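Side-chain contacts in EvdO2 (Micromonospora carbonacea, PDB 4XAB), which probably catalyses an oxidative cyclization in orthosomycin biosynthesis, as a metal-dependent oxygenase of the phytanoyl-CoA dioxygenase family built on a double-stranded beta helix: residues V47-P52 with F57-G62; P83-S88 with R227-V232; H174-N179 with R184-D189. All coordinates share one frame; numbering follows the deposited sequence.

Contact 1 (V47-P52 with F57-G62); sequences VRRATP and FYDIAG
Val47 opens a short antiparallel beta hairpin with its carbonyl: Val47 O takes the backbone N-H of Asp59 at 2.9 Å and also lies near the CA of Tyr58, a CA-H...O contact. A water ties the same end together, accepting from Val47 N and donating to Asp59 O. Arg48 and Tyr58 follow as a non-hydrogen-bonded pair with both side chains on one face of the two-stranded sheet. There the CG of Arg48 sits over the face of the Tyr58 ring, 3.8 Å from the ring centroid, a CH-pi contact, while the guanidinium, brought round by bends at chi2 and chi3, has Tyr58 OH over one of its faces. Arg49 and Phe57 form an antiparallel hydrogen-bonded pair: Arg49 N gives to Phe57 O at 2.8 Å, and Phe57 N returns the bond to Arg49 O at 3.0 Å. Their side chains share the other face and run side by side in the same direction. With its CG anti to the backbone N (chi1 174°) and the chain extended beyond it, Arg49 passes along the phenyl ring, its CD 3.5 Å from Phe57 CZ, and carries the guanidinium on to Asp59. Farther along, Thr51 sets its methyl CG2 at the edge of the Phe57 ring, 3.6 Å from CE2. Asp59, the centre of an inverse gamma turn, divides its carboxylate between two arginines: OD1 pairs with Arg64, and OD2 receives Arg49 NH1 at 3.0 Å in a salt bridge that lies in the guanidinium plane but comes from above the carboxylate plane.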
loop_
_atom_site.group_PDB
_atom_site.type_symbol
_atom_site.label_atom_id
_atom_site.label_comp_id
_atom_site.label_asym_id
_atom_site.label_seq_id
_atom_site.Cartn_x
_atom_site.Cartn_y
_atom_site.Cartn_z
ATOM N N VAL A 47 -19.020 -3.992 -1.800
ATOM C CA VAL A 47 -20.435 -3.693 -1.654
ATOM C C VAL A 47 -20.759 -3.309 -0.226
ATOM O O VAL A 47 -20.547 -4.097 0.692
ATOM C CB VAL A 47 -21.303 -4.882 -2.059
ATOM C CG1 VAL A 47 -22.762 -4.564 -1.798
ATOM C CG2 VAL A 47 -21.076 -5.205 -3.523
ATOM N N ARG A 48 -21.265 -2.093 -0.035
ATOM C CA ARG A 48 -21.746 -1.709 1.280
ATOM C C ARG A 48 -23.149 -2.286 1.458
ATOM O O ARG A 48 -24.049 -1.997 0.680
ATOM C CB ARG A 48 -21.742 -0.187 1.453
ATOM C CG ARG A 48 -21.382 0.229 2.859
ATOM C CD ARG A 48 -22.375 1.198 3.422
ATOM N NE ARG A 48 -22.015 2.577 3.130
ATOM C CZ ARG A 48 -21.740 3.480 4.064
ATOM N NH1 ARG A 48 -21.792 3.141 5.348
ATOM N NH2 ARG A 48 -21.421 4.721 3.717
ATOM N N ARG A 49 -23.316 -3.131 2.468
ATOM C CA ARG A 49 -24.528 -3.923 2.610
ATOM C C ARG A 49 -25.247 -3.557 3.901
ATOM O O ARG A 49 -24.605 -3.371 4.934
ATOM C CB ARG A 49 -24.188 -5.423 2.588
ATOM C CG ARG A 49 -25.364 -6.357 2.865
ATOM C CD ARG A 49 -24.983 -7.809 2.574
ATOM N NE ARG A 49 -26.023 -8.758 2.959
ATOM C CZ ARG A 49 -25.975 -10.059 2.682
ATOM N NH1 ARG A 49 -24.942 -10.548 2.012
ATOM N NH2 ARG A 49 -26.958 -10.867 3.066
ATOM N N ALA A 50 -26.572 -3.458 3.838
ATOM C CA ALA A 50 -27.382 -3.129 5.009
ATOM C C ALA A 50 -27.853 -4.357 5.765
ATOM O O ALA A 50 -27.954 -5.439 5.207
ATOM C CB ALA A 50 -28.599 -2.308 4.607
ATOM N N THR A 51 -28.194 -4.131 7.030
ATOM C CA THR A 51 -28.840 -5.115 7.892
ATOM C C THR A 51 -30.150 -4.526 8.410
ATOM O O THR A 51 -30.377 -3.320 8.278
ATOM C CB THR A 51 -27.954 -5.485 9.077
ATOM O OG1 THR A 51 -27.918 -4.384 9.992
ATOM C CG2 THR A 51 -26.549 -5.816 8.611
ATOM N N PRO A 52 -31.025 -5.365 8.994
ATOM C CA PRO A 52 -32.269 -4.814 9.555
ATOM C C PRO A 52 -32.030 -3.777 10.655
ATOM O O PRO A 52 -32.466 -4.000 11.786
ATOM C CB PRO A 52 -32.972 -6.049 10.125
ATOM C CG PRO A 52 -32.453 -7.178 9.312
ATOM C CD PRO A 52 -31.045 -6.840 8.950
ATOM N N PHE A 57 -22.207 -3.092 6.646
ATOM C CA PHE A 57 -20.896 -3.715 6.601
ATOM C C PHE A 57 -20.515 -3.905 5.146
ATOM O O PHE A 57 -21.386 -4.007 4.283
ATOM C CB PHE A 57 -20.880 -5.048 7.358
ATOM C CG PHE A 57 -21.775 -6.111 6.770
ATOM C CD1 PHE A 57 -21.257 -7.080 5.926
ATOM C CD2 PHE A 57 -23.127 -6.153 7.080
ATOM C CE1 PHE A 57 -22.075 -8.065 5.394
ATOM C CE2 PHE A 57 -23.945 -7.135 6.553
ATOM C CZ PHE A 57 -23.418 -8.092 5.710
ATOM N N TYR A 58 -19.219 -3.926 4.868
ATOM C CA TYR A 58 -18.767 -4.213 3.521
ATOM C C TYR A 58 -18.739 -5.717 3.339
ATOM O O TYR A 58 -18.226 -6.448 4.185
ATOM C CB TYR A 58 -17.400 -3.578 3.252
ATOM C CG TYR A 58 -17.522 -2.099 2.983
ATOM C CD1 TYR A 58 -17.805 -1.631 1.708
ATOM C CD2 TYR A 58 -17.407 -1.171 4.010
ATOM C CE1 TYR A 58 -17.939 -0.279 1.455
ATOM C CE2 TYR A 58 -17.545 0.189 3.763
ATOM C CZ TYR A 58 -17.806 0.626 2.486
ATOM O OH TYR A 58 -17.945 1.977 2.230
ATOM N N ASP A 59 -19.331 -6.179 2.244
ATOM C CA ASP A 59 -19.587 -7.600 2.082
ATOM C C ASP A 59 -18.368 -8.292 1.509
ATOM O O ASP A 59 -18.373 -8.724 0.360
ATOM C CB ASP A 59 -20.799 -7.830 1.185
ATOM C CG ASP A 59 -21.441 -9.169 1.416
ATOM O OD1 ASP A 59 -20.894 -9.964 2.221
ATOM O OD2 ASP A 59 -22.494 -9.432 0.790
ATOM N N ILE A 60 -17.319 -8.377 2.318
ATOM C CA ILE A 60 -16.105 -9.078 1.930
ATOM C C ILE A 60 -15.559 -9.857 3.119
ATOM O O ILE A 60 -15.957 -9.621 4.268
ATOM C CB ILE A 60 -15.015 -8.109 1.407
ATOM C CG1 ILE A 60 -14.665 -7.070 2.474
ATOM C CG2 ILE A 60 -15.459 -7.433 0.115
ATOM C CD1 ILE A 60 -13.536 -6.134 2.075
ATOM N N ALA A 61 -14.657 -10.791 2.839
ATOM C CA ALA A 61 -13.957 -11.502 3.897
ATOM C C ALA A 61 -13.214 -10.496 4.774
ATOM O O ALA A 61 -12.618 -9.543 4.270
ATOM C CB ALA A 61 -13.002 -12.527 3.314
ATOM N N GLY A 62 -13.284 -10.690 6.086
ATOM C CA GLY A 62 -12.643 -9.787 7.022
ATOM C C GLY A 62 -13.606 -8.794 7.640
ATOM O O GLY A 62 -13.323 -8.218 8.692
HETATM O O HOH W 1 -18.615 -7.026 -1.764
#

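Contact 2 (P83-S88 with R227-V232)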
loop_
_atom_site.group_PDB
_atom_site.type_symbol
_atom_site.label_atom_id
_atom_site.label_comp_id
_atom_site.label_asym_id
_atom_site.label_seq_id
_atom_site.Cartn_x
_atom_site.Cartn_y
_atom_site.Cartn_z
ATOM N N PRO A 83 -9.917 -10.010 -13.319
ATOM C CA PRO A 83 -8.705 -10.360 -14.066
ATOM C C PRO A 83 -8.451 -9.391 -15.213
ATOM O O PRO A 83 -7.455 -9.512 -15.927
ATOM C CB PRO A 83 -8.999 -11.771 -14.581
ATOM C CG PRO A 83 -10.499 -11.937 -14.502
ATOM C CD PRO A 83 -11.094 -10.750 -13.804
ATOM N N GLU A 84 -9.353 -8.431 -15.374
ATOM C CA GLU A 84 -9.162 -7.349 -16.324
ATOM C C GLU A 84 -8.092 -6.394 -15.801
ATOM O O GLU A 84 -7.566 -5.570 -16.545
ATOM C CB GLU A 84 -10.480 -6.607 -16.555
ATOM N N LEU A 85 -7.768 -6.527 -14.517
ATOM C CA LEU A 85 -6.839 -5.623 -13.843
ATOM C C LEU A 85 -5.404 -5.707 -14.365
ATOM O O LEU A 85 -4.812 -4.687 -14.708
ATOM C CB LEU A 85 -6.845 -5.892 -12.335
ATOM C CG LEU A 85 -7.990 -5.294 -11.514
ATOM C CD1 LEU A 85 -7.927 -5.767 -10.075
ATOM C CD2 LEU A 85 -7.948 -3.778 -11.572
ATOM N N LEU A 86 -4.840 -6.909 -14.419
ATOM C CA LEU A 86 -3.424 -7.052 -14.762
ATOM C C LEU A 86 -3.181 -7.083 -16.274
ATOM O O LEU A 86 -2.057 -7.290 -16.729
ATOM C CB LEU A 86 -2.836 -8.310 -14.113
ATOM C CG LEU A 86 -2.833 -8.387 -12.579
ATOM C CD1 LEU A 86 -1.888 -9.475 -12.090
ATOM C CD2 LEU A 86 -2.481 -7.055 -11.941
ATOM N N ASP A 87 -4.234 -6.876 -17.053
ATOM C CA ASP A 87 -4.076 -6.692 -18.486
ATOM C C ASP A 87 -3.707 -5.242 -18.775
ATOM O O ASP A 87 -3.084 -4.934 -19.792
ATOM N N SER A 88 -4.077 -4.367 -17.845
ATOM C CA SER A 88 -4.230 -2.939 -18.108
ATOM C C SER A 88 -2.960 -2.178 -18.477
ATOM O O SER A 88 -1.857 -2.557 -18.088
ATOM C CB SER A 88 -4.848 -2.270 -16.885
ATOM O OG SER A 88 -3.913 -2.217 -15.821
ATOM N N ARG A 227 -10.350 5.076 -1.567
ATOM C CA ARG A 227 -9.941 3.805 -2.164
ATOM C C ARG A 227 -8.542 3.865 -2.749
ATOM O O ARG A 227 -8.146 4.859 -3.347
ATOM C CB ARG A 227 -10.941 3.401 -3.249
ATOM C CG ARG A 227 -12.362 3.252 -2.716
ATOM C CD ARG A 227 -13.404 3.424 -3.814
ATOM N NE ARG A 227 -13.498 4.798 -4.306
ATOM C CZ ARG A 227 -14.385 5.194 -5.219
ATOM N NH1 ARG A 227 -15.240 4.317 -5.734
ATOM N NH2 ARG A 227 -14.417 6.461 -5.623
ATOM N N ALA A 228 -7.788 2.786 -2.575
ATOM C CA ALA A 228 -6.456 2.703 -3.154
ATOM C C ALA A 228 -6.298 1.350 -3.809
ATOM O O ALA A 228 -6.861 0.357 -3.345
ATOM C CB ALA A 228 -5.377 2.916 -2.087
ATOM N N TYR A 229 -5.552 1.319 -4.905
ATOM C CA TYR A 229 -5.208 0.077 -5.569
ATOM C C TYR A 229 -3.698 -0.038 -5.499
ATOM O O TYR A 229 -2.977 0.840 -5.978
ATOM C CB TYR A 229 -5.699 0.056 -7.012
ATOM C CG TYR A 229 -5.279 -1.160 -7.805
ATOM C CD1 TYR A 229 -5.687 -2.434 -7.429
ATOM C CD2 TYR A 229 -4.497 -1.035 -8.945
ATOM C CE1 TYR A 229 -5.318 -3.546 -8.157
ATOM C CE2 TYR A 229 -4.125 -2.147 -9.684
ATOM C CZ TYR A 229 -4.539 -3.396 -9.286
ATOM O OH TYR A 229 -4.175 -4.510 -10.007
ATOM N N VAL A 230 -3.223 -1.099 -4.864
ATOM C CA VAL A 230 -1.805 -1.224 -4.581
ATOM C C VAL A 230 -1.218 -2.333 -5.435
ATOM O O VAL A 230 -1.756 -3.438 -5.485
ATOM C CB VAL A 230 -1.541 -1.532 -3.082
ATOM C CG1 VAL A 230 -0.052 -1.580 -2.818
ATOM C CG2 VAL A 230 -2.199 -0.480 -2.189
ATOM N N LEU A 231 -0.120 -2.037 -6.121
ATOM C CA LEU A 231 0.615 -3.066 -6.840
ATOM C C LEU A 231 1.960 -3.241 -6.172
ATOM O O LEU A 231 2.659 -2.272 -5.894
ATOM C CB LEU A 231 0.784 -2.685 -8.307
ATOM C CG LEU A 231 -0.475 -2.840 -9.151
ATOM C CD1 LEU A 231 -0.297 -2.108 -10.481
ATOM C CD2 LEU A 231 -0.754 -4.332 -9.376
ATOM N N VAL A 232 2.295 -4.489 -5.875
ATOM C CA VAL A 232 3.570 -4.831 -5.273
ATOM C C VAL A 232 4.456 -5.517 -6.303
ATOM O O VAL A 232 4.006 -6.405 -6.992
ATOM C CB VAL A 232 3.362 -5.747 -4.068
ATOM C CG1 VAL A 232 4.699 -6.235 -3.539
ATOM C CG2 VAL A 232 2.558 -5.001 -3.007
#
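This is a buried, mostly apolar contact between the loop leading into helix 89-102 and the central part of strand 226-234, with Leu85 and Leu86 lying against Tyr229 and Leu231. No hydrogen bond crosses it. A chi1 of 175° swings the Tyr229 ring away from its own backbone N and out from the strand; Leu85 comes from the opposite direction and meets the phenol end obliquely, neither over its face nor at its edge. Both methyls of Leu85 touch it: CD1 lies 3.9 Å from Tyr229 CE1, and CD2 is 4.1 Å from Tyr229 CZ. Leu86 comes in at a slant, its CD2 3.6 Å from Tyr229 OH, and the same methyl reaches Leu231 CD2 at 4.1 Å. Cut back to an alanine here, Leu85 would lose both methyls, which would probably open a gap beside Tyr229 CE1 and CZ. Within the loop, Leu85 O accepts from both the backbone N and the hydroxyl of Ser88, with Ser88 OG 2.9 Å from Leu85 O. Ser88 OG also caps Phe91 N, as befits the N-cap residue of helix 89-102. Trp37 and Tyr42 of helix 32-45 border the cluster, touching Leu85 and Tyr229 respectively. Helices 32-45 and 89-102, with the loop leading into the second, packed against one side of the major antiparallel sheet, are typical of the double-stranded beta helix fold of the cupin clan.

Contact 3 (H174-N179 with R184-D189)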
loop_
_atom_site.group_PDB
_atom_site.type_symbol
_atom_site.label_atom_id
_atom_site.label_comp_id
_atom_site.label_asym_id
_atom_site.label_seq_id
_atom_site.Cartn_x
_atom_site.Cartn_y
_atom_site.Cartn_z
ATOM N N HIS A 174 8.982 -4.571 15.795
ATOM C CA HIS A 174 7.537 -4.513 15.614
ATOM C C HIS A 174 6.861 -5.441 16.610
ATOM O O HIS A 174 7.473 -6.366 17.145
ATOM C CB HIS A 174 7.123 -4.912 14.188
ATOM C CG HIS A 174 7.407 -3.877 13.139
ATOM N ND1 HIS A 174 8.681 -3.441 12.834
ATOM C CD2 HIS A 174 6.576 -3.226 12.288
ATOM C CE1 HIS A 174 8.619 -2.559 11.848
ATOM N NE2 HIS A 174 7.352 -2.408 11.504
ATOM N N HIS A 175 5.585 -5.195 16.854
ATOM C CA HIS A 175 4.790 -6.125 17.639
ATOM C C HIS A 175 3.402 -6.168 17.052
ATOM O O HIS A 175 3.011 -5.268 16.318
ATOM C CB HIS A 175 4.754 -5.719 19.107
ATOM C CG HIS A 175 4.335 -4.304 19.338
ATOM N ND1 HIS A 175 3.034 -3.951 19.628
ATOM C CD2 HIS A 175 5.047 -3.152 19.337
ATOM C CE1 HIS A 175 2.961 -2.641 19.786
ATOM N NE2 HIS A 175 4.169 -2.134 19.621
ATOM N N HIS A 176 2.666 -7.227 17.345
ATOM C CA HIS A 176 1.282 -7.260 16.927
ATOM C C HIS A 176 0.506 -6.211 17.702
ATOM O O HIS A 176 0.726 -6.014 18.897
ATOM C CB HIS A 176 0.691 -8.656 17.118
ATOM C CG HIS A 176 1.039 -9.597 16.007
ATOM N ND1 HIS A 176 1.963 -10.609 16.147
ATOM C CD2 HIS A 176 0.614 -9.649 14.723
ATOM C CE1 HIS A 176 2.071 -11.261 15.005
ATOM N NE2 HIS A 176 1.266 -10.697 14.123
ATOM N N ILE A 177 -0.385 -5.521 17.008
ATOM C CA ILE A 177 -1.285 -4.576 17.651
ATOM C C ILE A 177 -2.046 -5.296 18.770
ATOM O O ILE A 177 -2.220 -4.757 19.864
ATOM C CB ILE A 177 -2.246 -3.953 16.620
ATOM C CG1 ILE A 177 -1.452 -3.086 15.633
ATOM C CG2 ILE A 177 -3.328 -3.162 17.318
ATOM C CD1 ILE A 177 -2.119 -2.877 14.282
ATOM N N ASP A 178 -2.451 -6.534 18.491
ATOM C CA ASP A 178 -3.018 -7.446 19.484
ATOM C C ASP A 178 -2.467 -8.846 19.238
ATOM O O ASP A 178 -2.739 -9.448 18.200
ATOM C CB ASP A 178 -4.546 -7.459 19.405
ATOM C CG ASP A 178 -5.199 -8.269 20.521
ATOM O OD1 ASP A 178 -4.529 -9.107 21.173
ATOM O OD2 ASP A 178 -6.410 -8.067 20.748
ATOM N N ASN A 179 -1.706 -9.362 20.199
ATOM C CA ASN A 179 -1.094 -10.682 20.078
ATOM C C ASN A 179 -2.126 -11.803 19.893
ATOM O O ASN A 179 -1.834 -12.839 19.281
ATOM C CB ASN A 179 -0.226 -10.967 21.310
ATOM C CG ASN A 179 0.703 -12.152 21.114
ATOM O OD1 ASN A 179 1.242 -12.365 20.026
ATOM N ND2 ASN A 179 0.893 -12.935 22.174
ATOM N N ARG A 184 -5.021 -7.975 12.756
ATOM C CA ARG A 184 -5.075 -6.511 12.822
ATOM C C ARG A 184 -3.769 -5.906 12.346
ATOM O O ARG A 184 -3.719 -4.735 11.938
ATOM C CB ARG A 184 -5.388 -6.042 14.243
ATOM C CG ARG A 184 -6.817 -6.340 14.686
ATOM C CD ARG A 184 -7.072 -5.868 16.111
ATOM N NE ARG A 184 -6.952 -4.417 16.231
ATOM C CZ ARG A 184 -7.016 -3.759 17.382
ATOM N NH1 ARG A 184 -7.208 -4.421 18.513
ATOM N NH2 ARG A 184 -6.895 -2.437 17.399
ATOM N N GLY A 185 -2.709 -6.708 12.381
ATOM C CA GLY A 185 -1.450 -6.301 11.778
ATOM C C GLY A 185 -0.379 -5.979 12.795
ATOM O O GLY A 185 -0.562 -6.206 14.007
ATOM N N LEU A 186 0.731 -5.450 12.284
ATOM C CA LEU A 186 1.917 -5.126 13.071
ATOM C C LEU A 186 2.091 -3.623 13.234
ATOM O O LEU A 186 1.587 -2.841 12.422
ATOM C CB LEU A 186 3.170 -5.697 12.392
ATOM C CG LEU A 186 3.303 -7.214 12.267
ATOM C CD1 LEU A 186 4.509 -7.529 11.359
ATOM C CD2 LEU A 186 3.505 -7.820 13.624
ATOM N N MET A 187 2.817 -3.218 14.272
ATOM C CA MET A 187 3.205 -1.822 14.403
ATOM C C MET A 187 4.566 -1.680 15.048
ATOM O O MET A 187 5.048 -2.603 15.706
ATOM C CB MET A 187 2.172 -1.046 15.223
ATOM C CG MET A 187 2.115 -1.466 16.666
ATOM S SD MET A 187 0.925 -0.436 17.554
ATOM C CE MET A 187 1.628 1.180 17.253
ATOM N N THR A 188 5.180 -0.515 14.851
ATOM C CA THR A 188 6.384 -0.172 15.591
ATOM C C THR A 188 6.155 1.127 16.359
ATOM O O THR A 188 5.399 1.984 15.911
ATOM C CB THR A 188 7.626 -0.036 14.671
ATOM O OG1 THR A 188 8.772 0.246 15.481
ATOM C CG2 THR A 188 7.451 1.060 13.602
ATOM N N ASP A 189 6.792 1.249 17.519
ATOM C CA ASP A 189 6.751 2.473 18.315
ATOM C C ASP A 189 7.969 3.333 18.012
ATOM O O ASP A 189 8.128 4.423 18.548
ATOM C CB ASP A 189 6.725 2.158 19.815
ATOM C CG ASP A 189 5.472 1.416 20.243
ATOM O OD1 ASP A 189 4.380 1.720 19.714
ATOM O OD2 ASP A 189 5.582 0.533 21.122
HETATM O O HOH W 2 -2.438 -7.432 15.646
HETATM O O HOH W 3 -8.045 -7.130 19.065
#
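His175 and Met187 form the hydrogen-bonded pair of this antiparallel hairpin: His175 N gives to Met187 O, and Met187 N to His175 O, each at 2.9 Å. Ile177 N adds a nearly straight bond (172°) to Gly185 O; a water taking the Asp178 N-H lies 2.8 Å from Gly185 O and can donate there, though other acceptors are in reach. Leu186 N bonds instead to Tyr134 OH. His175 ND1 donates to His176 O from above the carbonyl plane, whereas NE2 makes a weak bond to Asp189 OD2 at 3.4 Å. Met187 CG lies over this ring's face, off-centre, while Thr188 CB and Leu186 CD2 sit centred over the His174 and His176 rings. His174 ND1 gives to Leu172 O and its NE2 takes the N-H of Gln130, in sequence between the nickel ligands His129 and Asp131; Thr188 OG1 bonds to Pro173 O and Asp190 N. Ile177 CG2 lies over one face of the Arg184 guanidinium, toward its rim; a water bridges Arg184 NH1 to Asp178 OD2, and OD1 takes the N-H of Asp180. If both His175 bonds hold, its ring carries two N-H protons; the Asp189 carboxylate may favour this, but the weak NE2 bond leaves it unsettled.

Overall arrangement
Contact 1 comes first along the chain and is complete before contact 2 begins; contact 3 lies wholly within the 138 residues that separate the two halves of contact 2. Contacts 1 and 3 are separate two-stranded hairpins, their centres about 26 Å apart, whereas contact 2 involves the large antiparallel sheet through strand 226-234. Contact 2 lies about 12 Å from the centre of the chain, and contact 3 is on the opposite side of that centre, about 27 Å from contact 2. None touches another. The nickel ion lies about 9 Å from the His174 side chain and 13 Å from that of Leu231, so contact 3 lies nearer the metal and contact 2 farther off, while contact 1 belongs to the surface.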